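Local coordinates for Lmo0740 protein (Listeria monocytogenes, PDB 4RFA) that probably regulates transcription as a dimeric activator of the Crp family, joining a cyclic-nucleotide-binding-type beta domain to a C-terminal winged-helix DNA-binding domain, at residues S49-V60 / I72-G83; L158-D169 / Y217-D225. All coordinates share one frame; numbering follows the deposited sequence.

Interaction 1: S49-V60 / I72-G83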
loop_
_atom_site.group_PDB
_atom_site.type_symbol
_atom_site.label_atom_id
_atom_site.label_comp_id
_atom_site.label_asym_id
_atom_site.label_seq_id
_atom_site.Cartn_x
_atom_site.Cartn_y
_atom_site.Cartn_z
ATOM N N SER A 49 -3.723 -12.532 -14.861
ATOM C CA SER A 49 -2.741 -11.682 -15.512
ATOM C C SER A 49 -2.468 -10.384 -14.769
ATOM O O SER A 49 -3.197 -9.977 -13.885
ATOM C CB SER A 49 -3.168 -11.411 -16.959
ATOM O OG SER A 49 -4.577 -11.369 -17.077
ATOM N N ILE A 50 -1.371 -9.768 -15.148
ATOM C CA ILE A 50 -0.902 -8.514 -14.627
ATOM C C ILE A 50 -1.212 -7.455 -15.701
ATOM O O ILE A 50 -1.173 -7.774 -16.885
ATOM C CB ILE A 50 0.604 -8.640 -14.362
ATOM C CG1 ILE A 50 0.859 -9.746 -13.345
ATOM C CG2 ILE A 50 1.183 -7.363 -13.834
ATOM C CD1 ILE A 50 0.038 -9.601 -12.078
ATOM N N PHE A 51 -1.532 -6.224 -15.290
ATOM C CA PHE A 51 -1.895 -5.147 -16.237
ATOM C C PHE A 51 -0.938 -3.975 -16.135
ATOM O O PHE A 51 -0.726 -3.466 -15.078
ATOM C CB PHE A 51 -3.325 -4.634 -15.960
ATOM C CG PHE A 51 -4.355 -5.700 -16.040
ATOM C CD1 PHE A 51 -4.519 -6.603 -14.993
ATOM C CD2 PHE A 51 -5.128 -5.843 -17.154
ATOM C CE1 PHE A 51 -5.438 -7.646 -15.090
ATOM C CE2 PHE A 51 -6.050 -6.860 -17.257
ATOM C CZ PHE A 51 -6.204 -7.769 -16.233
ATOM N N PHE A 52 -0.347 -3.554 -17.242
ATOM C CA PHE A 52 0.483 -2.347 -17.248
ATOM C C PHE A 52 -0.113 -1.184 -17.987
ATOM O O PHE A 52 -0.400 -1.286 -19.192
ATOM C CB PHE A 52 1.806 -2.647 -17.932
ATOM C CG PHE A 52 2.810 -3.186 -17.014
ATOM C CD1 PHE A 52 3.467 -2.336 -16.137
ATOM C CD2 PHE A 52 3.067 -4.542 -16.979
ATOM C CE1 PHE A 52 4.395 -2.834 -15.244
ATOM C CE2 PHE A 52 3.995 -5.054 -16.093
ATOM C CZ PHE A 52 4.664 -4.200 -15.225
ATOM N N ILE A 53 -0.224 -0.053 -17.313
ATOM C CA ILE A 53 -0.768 1.146 -17.944
ATOM C C ILE A 53 0.376 1.780 -18.708
ATOM O O ILE A 53 1.454 1.995 -18.153
ATOM C CB ILE A 53 -1.284 2.152 -16.933
ATOM C CG1 ILE A 53 -2.184 1.479 -15.901
ATOM C CG2 ILE A 53 -1.918 3.343 -17.637
ATOM C CD1 ILE A 53 -3.107 0.402 -16.391
ATOM N N VAL A 54 0.165 2.039 -19.986
ATOM C CA VAL A 54 1.209 2.697 -20.784
ATOM C C VAL A 54 0.852 4.146 -21.015
ATOM O O VAL A 54 1.735 4.973 -21.129
ATOM C CB VAL A 54 1.537 1.976 -22.111
ATOM C CG1 VAL A 54 1.910 0.530 -21.857
ATOM C CG2 VAL A 54 0.376 2.056 -23.066
ATOM N N GLU A 55 -0.425 4.483 -21.041
ATOM C CA GLU A 55 -0.769 5.895 -21.097
ATOM C C GLU A 55 -2.119 6.170 -20.493
ATOM O O GLU A 55 -2.978 5.295 -20.466
ATOM C CB GLU A 55 -0.709 6.395 -22.551
ATOM C CG GLU A 55 -1.732 5.802 -23.465
ATOM C CD GLU A 55 -1.626 6.312 -24.921
ATOM O OE1 GLU A 55 -0.513 6.330 -25.495
ATOM O OE2 GLU A 55 -2.681 6.680 -25.496
ATOM N N GLY A 56 -2.316 7.395 -20.015
ATOM C CA GLY A 56 -3.571 7.780 -19.352
ATOM C C GLY A 56 -3.626 7.520 -17.837
ATOM O O GLY A 56 -2.696 6.970 -17.252
ATOM N N TYR A 57 -4.753 7.892 -17.226
ATOM C CA TYR A 57 -4.900 7.911 -15.778
ATOM C C TYR A 57 -6.228 7.323 -15.412
ATOM O O TYR A 57 -7.217 7.470 -16.123
ATOM C CB TYR A 57 -4.794 9.352 -15.241
ATOM C CG TYR A 57 -3.415 9.949 -15.429
ATOM C CD1 TYR A 57 -3.056 10.616 -16.585
ATOM C CD2 TYR A 57 -2.475 9.828 -14.448
ATOM C CE1 TYR A 57 -1.777 11.149 -16.734
ATOM C CE2 TYR A 57 -1.224 10.334 -14.584
ATOM C CZ TYR A 57 -0.870 10.986 -15.732
ATOM O OH TYR A 57 0.402 11.485 -15.807
ATOM N N ALA A 58 -6.258 6.600 -14.325
ATOM C CA ALA A 58 -7.531 6.201 -13.769
ATOM C C ALA A 58 -7.573 6.494 -12.289
ATOM O O ALA A 58 -6.566 6.856 -11.699
ATOM C CB ALA A 58 -7.773 4.714 -14.022
ATOM N N ALA A 59 -8.745 6.290 -11.692
ATOM C CA ALA A 59 -8.942 6.443 -10.249
ATOM C C ALA A 59 -9.537 5.218 -9.663
ATOM O O ALA A 59 -10.494 4.664 -10.211
ATOM C CB ALA A 59 -9.874 7.620 -9.958
ATOM N N VAL A 60 -8.998 4.806 -8.525
ATOM C CA VAL A 60 -9.585 3.729 -7.743
ATOM C C VAL A 60 -10.538 4.360 -6.679
ATOM O O VAL A 60 -10.119 5.150 -5.835
ATOM C CB VAL A 60 -8.474 2.923 -7.041
ATOM C CG1 VAL A 60 -9.022 1.712 -6.340
ATOM C CG2 VAL A 60 -7.374 2.518 -8.035
ATOM N N ILE A 72 -12.043 8.969 -3.888
ATOM C CA ILE A 72 -11.010 8.320 -4.674
ATOM C C ILE A 72 -9.897 7.983 -3.725
ATOM O O ILE A 72 -9.399 8.870 -3.013
ATOM C CB ILE A 72 -10.473 9.279 -5.727
ATOM C CG1 ILE A 72 -11.559 9.563 -6.755
ATOM C CG2 ILE A 72 -9.156 8.765 -6.306
ATOM C CD1 ILE A 72 -11.275 10.782 -7.638
ATOM N N SER A 73 -9.503 6.719 -3.721
ATOM C CA SER A 73 -8.499 6.233 -2.772
ATOM C C SER A 73 -7.141 6.515 -3.310
ATOM O O SER A 73 -6.252 6.877 -2.571
ATOM C CB SER A 73 -8.631 4.696 -2.575
ATOM O OG SER A 73 -9.949 4.407 -2.114
ATOM N N ILE A 74 -6.953 6.297 -4.607
ATOM C CA ILE A 74 -5.632 6.529 -5.191
ATOM C C ILE A 74 -5.770 6.608 -6.692
ATOM O O ILE A 74 -6.720 6.057 -7.219
ATOM C CB ILE A 74 -4.647 5.366 -4.754
ATOM C CG1 ILE A 74 -3.202 5.647 -5.150
ATOM C CG2 ILE A 74 -5.125 4.045 -5.277
ATOM C CD1 ILE A 74 -2.195 4.720 -4.438
ATOM N N PHE A 75 -4.826 7.267 -7.367
ATOM C CA PHE A 75 -4.790 7.267 -8.801
ATOM C C PHE A 75 -3.914 6.156 -9.366
ATOM O O PHE A 75 -2.993 5.745 -8.736
ATOM C CB PHE A 75 -4.321 8.623 -9.298
ATOM C CG PHE A 75 -5.316 9.703 -9.032
ATOM C CD1 PHE A 75 -6.427 9.851 -9.862
ATOM C CD2 PHE A 75 -5.220 10.490 -7.908
ATOM C CE1 PHE A 75 -7.403 10.804 -9.595
ATOM C CE2 PHE A 75 -6.204 11.451 -7.615
ATOM C CZ PHE A 75 -7.306 11.601 -8.456
ATOM N N VAL A 76 -4.190 5.754 -10.607
ATOM C CA VAL A 76 -3.412 4.790 -11.363
ATOM C C VAL A 76 -2.715 5.594 -12.444
ATOM O O VAL A 76 -3.376 6.275 -13.225
ATOM C CB VAL A 76 -4.396 3.850 -12.068
ATOM C CG1 VAL A 76 -3.706 2.954 -13.106
ATOM C CG2 VAL A 76 -5.165 3.090 -11.020
ATOM N N LEU A 77 -1.399 5.494 -12.490
ATOM C CA LEU A 77 -0.541 6.259 -13.377
ATOM C C LEU A 77 0.059 5.385 -14.476
ATOM O O LEU A 77 0.123 4.164 -14.330
ATOM C CB LEU A 77 0.626 6.858 -12.565
ATOM C CG LEU A 77 0.229 7.343 -11.185
ATOM C CD1 LEU A 77 1.426 7.836 -10.377
ATOM C CD2 LEU A 77 -0.808 8.456 -11.277
ATOM N N PRO A 78 0.494 6.017 -15.583
ATOM C CA PRO A 78 1.306 5.342 -16.573
ATOM C C PRO A 78 2.473 4.632 -15.906
ATOM O O PRO A 78 3.093 5.201 -15.005
ATOM C CB PRO A 78 1.785 6.496 -17.497
ATOM C CG PRO A 78 0.763 7.567 -17.348
ATOM C CD PRO A 78 0.394 7.461 -15.864
ATOM N N TYR A 79 2.706 3.383 -16.293
ATOM C CA TYR A 79 3.776 2.499 -15.782
ATOM C C TYR A 79 3.493 1.801 -14.464
ATOM O O TYR A 79 4.342 1.048 -13.978
ATOM C CB TYR A 79 5.133 3.215 -15.749
ATOM C CG TYR A 79 5.377 3.962 -17.033
ATOM C CD1 TYR A 79 5.407 3.275 -18.240
ATOM C CD2 TYR A 79 5.516 5.346 -17.057
ATOM C CE1 TYR A 79 5.594 3.929 -19.441
ATOM C CE2 TYR A 79 5.706 6.016 -18.257
ATOM C CZ TYR A 79 5.745 5.297 -19.446
ATOM O OH TYR A 79 5.928 5.927 -20.658
ATOM N N ASN A 80 2.305 2.004 -13.899
ATOM C CA ASN A 80 1.832 1.163 -12.800
ATOM C C ASN A 80 1.463 -0.244 -13.211
ATOM O O ASN A 80 0.973 -0.493 -14.335
ATOM C CB ASN A 80 0.583 1.770 -12.113
ATOM C CG ASN A 80 0.876 3.046 -11.344
ATOM O OD1 ASN A 80 -0.028 3.747 -10.933
ATOM N ND2 ASN A 80 2.133 3.362 -11.172
ATOM N N VAL A 81 1.749 -1.191 -12.324
ATOM C CA VAL A 81 1.260 -2.563 -12.480
ATOM C C VAL A 81 -0.103 -2.635 -11.803
ATOM O O VAL A 81 -0.271 -1.965 -10.821
ATOM C CB VAL A 81 2.196 -3.591 -11.816
ATOM C CG1 VAL A 81 1.927 -4.965 -12.360
ATOM C CG2 VAL A 81 3.633 -3.253 -12.097
ATOM N N LEU A 82 -1.060 -3.403 -12.335
ATOM C CA LEU A 82 -2.418 -3.499 -11.772
ATOM C C LEU A 82 -2.816 -4.952 -11.735
ATOM O O LEU A 82 -2.250 -5.836 -12.443
ATOM C CB LEU A 82 -3.488 -2.777 -12.603
ATOM C CG LEU A 82 -3.969 -1.354 -12.411
ATOM C CD1 LEU A 82 -4.988 -0.956 -13.445
ATOM C CD2 LEU A 82 -4.579 -1.099 -11.048
ATOM N N GLY A 83 -3.790 -5.205 -10.872
ATOM C CA GLY A 83 -4.328 -6.535 -10.707
ATOM C C GLY A 83 -3.504 -7.434 -9.809
ATOM O O GLY A 83 -3.686 -8.658 -9.840
#
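Two antiparallel ladders of the Crp-type beta roll meet here, F51 and F52 pairing with L82 and V81, and A58 to V60 with V76 to I74. The one-residue shift in register shows that V54-Y57 and L77-N80 interrupt the pairing. In the first ladder, F51 and L82 exchange backbone hydrogen bonds, and I53 N reaches N80 O at 3.2 Å, 161° at the oxygen, nearly head-on to the carbonyl. I53 O then accepts from Y79 N at 2.6 Å, so both polar backbone atoms of I53 are used by the type II turn L77-N80. The turn is closed by N80 N to L77 O, and L77 N also donates to N80 OD1 at 2.7 Å, from well above the plane of the side-chain carbonyl. On the second ladder S73 and I74 both face V60, a classic beta bulge: V60 N hydrogen-bonds to I74 O, and S73 N to V60 O.

Side chains join the ladders. I53 CG1, anti to its carbonyl carbon (chi1 -48°), meets V76 CG1 at 3.5 Å, the two side chains crossing at about a right angle, while I53 CD1 extends to L82 CD1 at 3.7 Å. V76 uses its other branch, CG2, against V60 CG2 at 3.8 Å. P78 lies over one face of the Y57 ring, its CD 4.0 Å from the centroid and 28° off the normal, a CH-pi contact; L77 CD2 approaches the same ring in plane at its edge. Beyond the segments, R138 NH2 of helix 126-143 hydrogen-bonds to F75 O, and Y140 of the second subunit packs on V60 and I74. Two antiparallel sheets packed together through I53 and V76 fit the beta roll of cyclic-nucleotide-binding domains in Crp relatives.

Interaction 2: L158-D169 / Y217-D225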
loop_
_atom_site.group_PDB
_atom_site.type_symbol
_atom_site.label_atom_id
_atom_site.label_comp_id
_atom_site.label_asym_id
_atom_site.label_seq_id
_atom_site.Cartn_x
_atom_site.Cartn_y
_atom_site.Cartn_z
ATOM N N LEU A 158 -2.219 17.869 -2.895
ATOM C CA LEU A 158 -1.699 18.612 -4.025
ATOM C C LEU A 158 -0.227 18.364 -4.163
ATOM O O LEU A 158 0.297 18.321 -5.282
ATOM C CB LEU A 158 -1.953 20.098 -3.848
ATOM C CG LEU A 158 -3.385 20.502 -4.140
ATOM C CD1 LEU A 158 -3.630 21.932 -3.696
ATOM C CD2 LEU A 158 -3.743 20.311 -5.615
ATOM N N GLU A 159 0.446 18.102 -3.045
ATOM C CA GLU A 159 1.833 17.700 -3.123
ATOM C C GLU A 159 2.042 16.297 -3.690
ATOM O O GLU A 159 3.019 16.087 -4.431
ATOM C CB GLU A 159 2.561 17.856 -1.760
ATOM C CG GLU A 159 3.838 17.063 -1.655
ATOM C CD GLU A 159 4.470 17.077 -0.260
ATOM O OE1 GLU A 159 4.646 18.163 0.333
ATOM O OE2 GLU A 159 4.825 15.975 0.225
ATOM N N ASN A 160 1.234 15.330 -3.254
ATOM C CA ASN A 160 1.317 13.965 -3.727
ATOM C C ASN A 160 1.091 13.993 -5.249
ATOM O O ASN A 160 1.768 13.314 -6.027
ATOM C CB ASN A 160 0.185 13.065 -3.175
ATOM C CG ASN A 160 0.297 12.700 -1.661
ATOM O OD1 ASN A 160 1.325 12.834 -1.011
ATOM N ND2 ASN A 160 -0.791 12.146 -1.132
ATOM N N LEU A 161 0.061 14.698 -5.665
ATOM C CA LEU A 161 -0.214 14.774 -7.124
ATOM C C LEU A 161 0.908 15.484 -7.907
ATOM O O LEU A 161 1.268 15.081 -9.006
ATOM C CB LEU A 161 -1.510 15.485 -7.343
ATOM C CG LEU A 161 -2.689 14.710 -6.763
ATOM C CD1 LEU A 161 -3.953 15.531 -6.847
ATOM C CD2 LEU A 161 -2.924 13.395 -7.479
ATOM N N ALA A 162 1.499 16.525 -7.330
ATOM C CA ALA A 162 2.591 17.223 -8.032
ATOM C C ALA A 162 3.734 16.273 -8.236
ATOM O O ALA A 162 4.328 16.206 -9.296
ATOM C CB ALA A 162 3.057 18.435 -7.254
ATOM N N VAL A 163 4.019 15.482 -7.224
ATOM C CA VAL A 163 5.023 14.469 -7.385
ATOM C C VAL A 163 4.572 13.422 -8.425
ATOM O O VAL A 163 5.365 13.019 -9.266
ATOM C CB VAL A 163 5.345 13.787 -6.052
ATOM C CG1 VAL A 163 6.270 12.572 -6.273
ATOM C CG2 VAL A 163 6.004 14.781 -5.108
ATOM N N GLU A 164 3.334 12.985 -8.381
ATOM C CA GLU A 164 2.929 11.892 -9.229
ATOM C C GLU A 164 2.757 12.238 -10.674
ATOM O O GLU A 164 3.075 11.471 -11.518
ATOM C CB GLU A 164 1.601 11.355 -8.764
ATOM C CG GLU A 164 1.697 10.335 -7.687
ATOM C CD GLU A 164 0.364 10.030 -7.078
ATOM O OE1 GLU A 164 -0.660 10.397 -7.637
ATOM O OE2 GLU A 164 0.352 9.406 -6.031
HETATM N N MSE A 165 2.223 13.402 -10.939
HETATM C CA MSE A 165 1.524 13.656 -12.128
HETATM C C MSE A 165 1.684 15.055 -12.564
HETATM O O MSE A 165 0.982 15.493 -13.461
HETATM C CB MSE A 165 0.180 13.657 -11.479
HETATM C CG MSE A 165 -0.899 13.052 -12.306
HETATM SE SE MSE A 165 -2.554 13.451 -11.417
HETATM C CE MSE A 165 -2.728 11.627 -10.800
ATOM N N GLY A 166 2.550 15.795 -11.913
ATOM C CA GLY A 166 2.672 17.196 -12.217
ATOM C C GLY A 166 3.710 17.449 -13.270
ATOM O O GLY A 166 4.648 16.701 -13.402
ATOM N N THR A 167 3.545 18.523 -14.013
ATOM C CA THR A 167 4.528 18.865 -15.018
ATOM C C THR A 167 5.063 20.289 -14.894
ATOM O O THR A 167 4.322 21.251 -14.981
ATOM C CB THR A 167 3.994 18.598 -16.421
ATOM O OG1 THR A 167 2.579 18.761 -16.433
ATOM C CG2 THR A 167 4.287 17.191 -16.800
ATOM N N GLU A 168 6.371 20.392 -14.709
ATOM C CA GLU A 168 7.055 21.634 -14.347
ATOM C C GLU A 168 7.059 22.712 -15.456
ATOM O O GLU A 168 7.193 22.400 -16.639
ATOM C CB GLU A 168 8.493 21.309 -13.925
ATOM C CG GLU A 168 9.164 22.395 -13.094
ATOM C CD GLU A 168 10.612 22.080 -12.753
ATOM O OE1 GLU A 168 11.376 21.685 -13.664
ATOM O OE2 GLU A 168 10.993 22.248 -11.575
ATOM N N ASP A 169 6.882 23.973 -15.053
ATOM C CA ASP A 169 7.023 25.140 -15.939
ATOM C C ASP A 169 8.474 25.596 -15.730
ATOM O O ASP A 169 9.229 25.723 -16.694
ATOM C CB ASP A 169 5.894 26.148 -15.669
ATOM C CG ASP A 169 5.729 27.176 -16.783
ATOM O OD1 ASP A 169 6.738 27.697 -17.297
ATOM O OD2 ASP A 169 4.570 27.490 -17.127
ATOM N N TYR A 217 -4.519 23.086 -11.773
ATOM C CA TYR A 217 -3.863 23.669 -10.621
ATOM C C TYR A 217 -2.383 23.869 -10.892
ATOM O O TYR A 217 -1.691 22.979 -11.406
ATOM C CB TYR A 217 -4.088 22.786 -9.403
ATOM C CG TYR A 217 -5.550 22.700 -9.087
ATOM C CD1 TYR A 217 -6.267 23.852 -8.807
ATOM C CD2 TYR A 217 -6.242 21.505 -9.159
ATOM C CE1 TYR A 217 -7.617 23.812 -8.549
ATOM C CE2 TYR A 217 -7.618 21.462 -8.899
ATOM C CZ TYR A 217 -8.286 22.625 -8.597
ATOM O OH TYR A 217 -9.630 22.640 -8.332
ATOM N N ARG A 218 -1.917 25.065 -10.540
ATOM C CA ARG A 218 -0.529 25.455 -10.694
ATOM C C ARG A 218 0.007 25.708 -9.298
ATOM O O ARG A 218 -0.527 26.517 -8.567
ATOM C CB ARG A 218 -0.440 26.734 -11.519
ATOM C CG ARG A 218 -0.937 26.580 -12.937
ATOM C CD ARG A 218 -1.157 27.923 -13.634
ATOM N NE ARG A 218 -1.344 27.715 -15.074
ATOM C CZ ARG A 218 -0.389 27.763 -16.010
ATOM N NH1 ARG A 218 0.879 28.056 -15.712
ATOM N NH2 ARG A 218 -0.713 27.531 -17.279
ATOM N N ILE A 219 1.067 25.003 -8.943
ATOM C CA ILE A 219 1.550 24.985 -7.593
ATOM C C ILE A 219 2.873 25.694 -7.615
ATOM O O ILE A 219 3.710 25.403 -8.468
ATOM C CB ILE A 219 1.752 23.551 -7.071
ATOM C CG1 ILE A 219 0.413 22.828 -6.959
ATOM C CG2 ILE A 219 2.420 23.561 -5.704
ATOM C CD1 ILE A 219 0.568 21.325 -7.103
ATOM N N ASP A 220 3.045 26.623 -6.677
ATOM C CA ASP A 220 4.276 27.407 -6.586
ATOM C C ASP A 220 5.430 26.493 -6.296
ATOM O O ASP A 220 5.522 25.931 -5.198
ATOM C CB ASP A 220 4.198 28.447 -5.481
ATOM C CG ASP A 220 5.199 29.543 -5.665
ATOM O OD1 ASP A 220 6.347 29.262 -6.104
ATOM O OD2 ASP A 220 4.806 30.699 -5.400
ATOM N N LYS A 221 6.300 26.353 -7.289
ATOM C CA LYS A 221 7.485 25.520 -7.175
ATOM C C LYS A 221 8.187 25.710 -5.822
ATOM O O LYS A 221 8.462 24.713 -5.134
ATOM C CB LYS A 221 8.452 25.817 -8.319
ATOM C CG LYS A 221 9.727 25.003 -8.255
ATOM C CD LYS A 221 9.425 23.517 -8.366
ATOM C CE LYS A 221 10.694 22.692 -8.476
ATOM N NZ LYS A 221 10.407 21.237 -8.368
ATOM N N ASP A 222 8.448 26.969 -5.434
ATOM C CA ASP A 222 9.069 27.258 -4.126
ATOM C C ASP A 222 8.392 26.441 -3.036
ATOM O O ASP A 222 9.014 25.539 -2.449
ATOM C CB ASP A 222 8.956 28.737 -3.709
ATOM C CG ASP A 222 9.523 29.685 -4.721
ATOM O OD1 ASP A 222 10.199 29.231 -5.667
ATOM O OD2 ASP A 222 9.268 30.901 -4.560
ATOM N N SER A 223 7.107 26.750 -2.801
ATOM C CA SER A 223 6.342 26.198 -1.680
ATOM C C SER A 223 6.516 24.690 -1.533
ATOM O O SER A 223 6.287 24.136 -0.454
ATOM C CB SER A 223 4.848 26.538 -1.825
ATOM O OG SER A 223 4.630 27.941 -1.836
ATOM N N LEU A 224 6.922 24.035 -2.619
ATOM C CA LEU A 224 7.032 22.589 -2.664
ATOM C C LEU A 224 8.492 22.153 -2.548
ATOM O O LEU A 224 9.375 22.776 -3.138
ATOM C CB LEU A 224 6.437 22.102 -3.991
ATOM C CG LEU A 224 5.502 20.902 -4.013
ATOM C CD1 LEU A 224 4.267 21.097 -3.160
ATOM C CD2 LEU A 224 5.102 20.680 -5.456
ATOM N N ASP A 225 8.713 21.076 -1.788
ATOM C CA ASP A 225 10.026 20.419 -1.622
ATOM C C ASP A 225 11.077 20.792 -2.669
ATOM O O ASP A 225 11.669 19.921 -3.299
ATOM C CB ASP A 225 9.835 18.895 -1.611
ATOM C CG ASP A 225 9.335 18.391 -0.280
ATOM O OD1 ASP A 225 8.226 18.789 0.146
ATOM O OD2 ASP A 225 10.065 17.601 0.348
#
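I219 turns CG1 anti to its carbonyl carbon (chi1 -66°) and keeps the chain extended at chi2 153°, which carries CD1 to the helix, 3.8 Å from A162 CB and 3.5 Å from L158 O. L224, with chi1 at -135°, lies away from a staggered position, and its two methyls divide the work: CD2 touches A162 CB at 3.5 Å, and CD1 meets E159 CB at 3.9 Å. The small A162 side chain is thus met by I219 and L224 together. L158 CD2 makes a loose, oblique contact with the Y217 ring, 4.5 Å from its CD2; L186 of helix 183-189 and L204 of helix 194-206 also pack on L158.

Strand 218-220 pairs with 174-176, which pairs with 167-168, and this small antiparallel sheet packs on helix 150-165, consistent with the winged-helix domain of Crp-family regulators.

Charged groups lie at the margin. K221 bends at chi2, while E168 is extended beyond CG; E168 OE2 forms a salt bridge with K221 NZ at 3.4 Å but lies nearer K221 CE, at 3.1 Å, a charge pairing without a hydrogen bond. D169 OD2 approaches the edge of the R218 guanidinium, but at 4.0 Å from NH1 this bridge is long, and the same NH1 has a salt bridge to E174 of strand 174-176. With no hydrogen bond crossing between the segments, cohesion here rests mainly on I219 and L224 against the helix face of L158, E159 and A162, and the salt bridges are peripheral additions.

How the interactions relate
From the N terminus, interaction 1 comes first: 11 residues, including the end of strand 58-62, separate its two segments before 72-83 returns, closing a local loop within the beta domain. Helix 126-143 then leads toward the C-terminal domain, where interaction 2 closes a longer loop, 47 residues separating helix 150-165 and its following strand from the C-terminal segment, with helices 183-189 and 194-206 between. The two contacts are in series, neither nesting nor crossing. Their centres are about 20 Å apart, yet they touch: F75 CD2 packs on L161 CD2 at 3.7 Å, and M165 packs on Y57. Helix 150-165 therefore joins the beta domain to the winged-helix part.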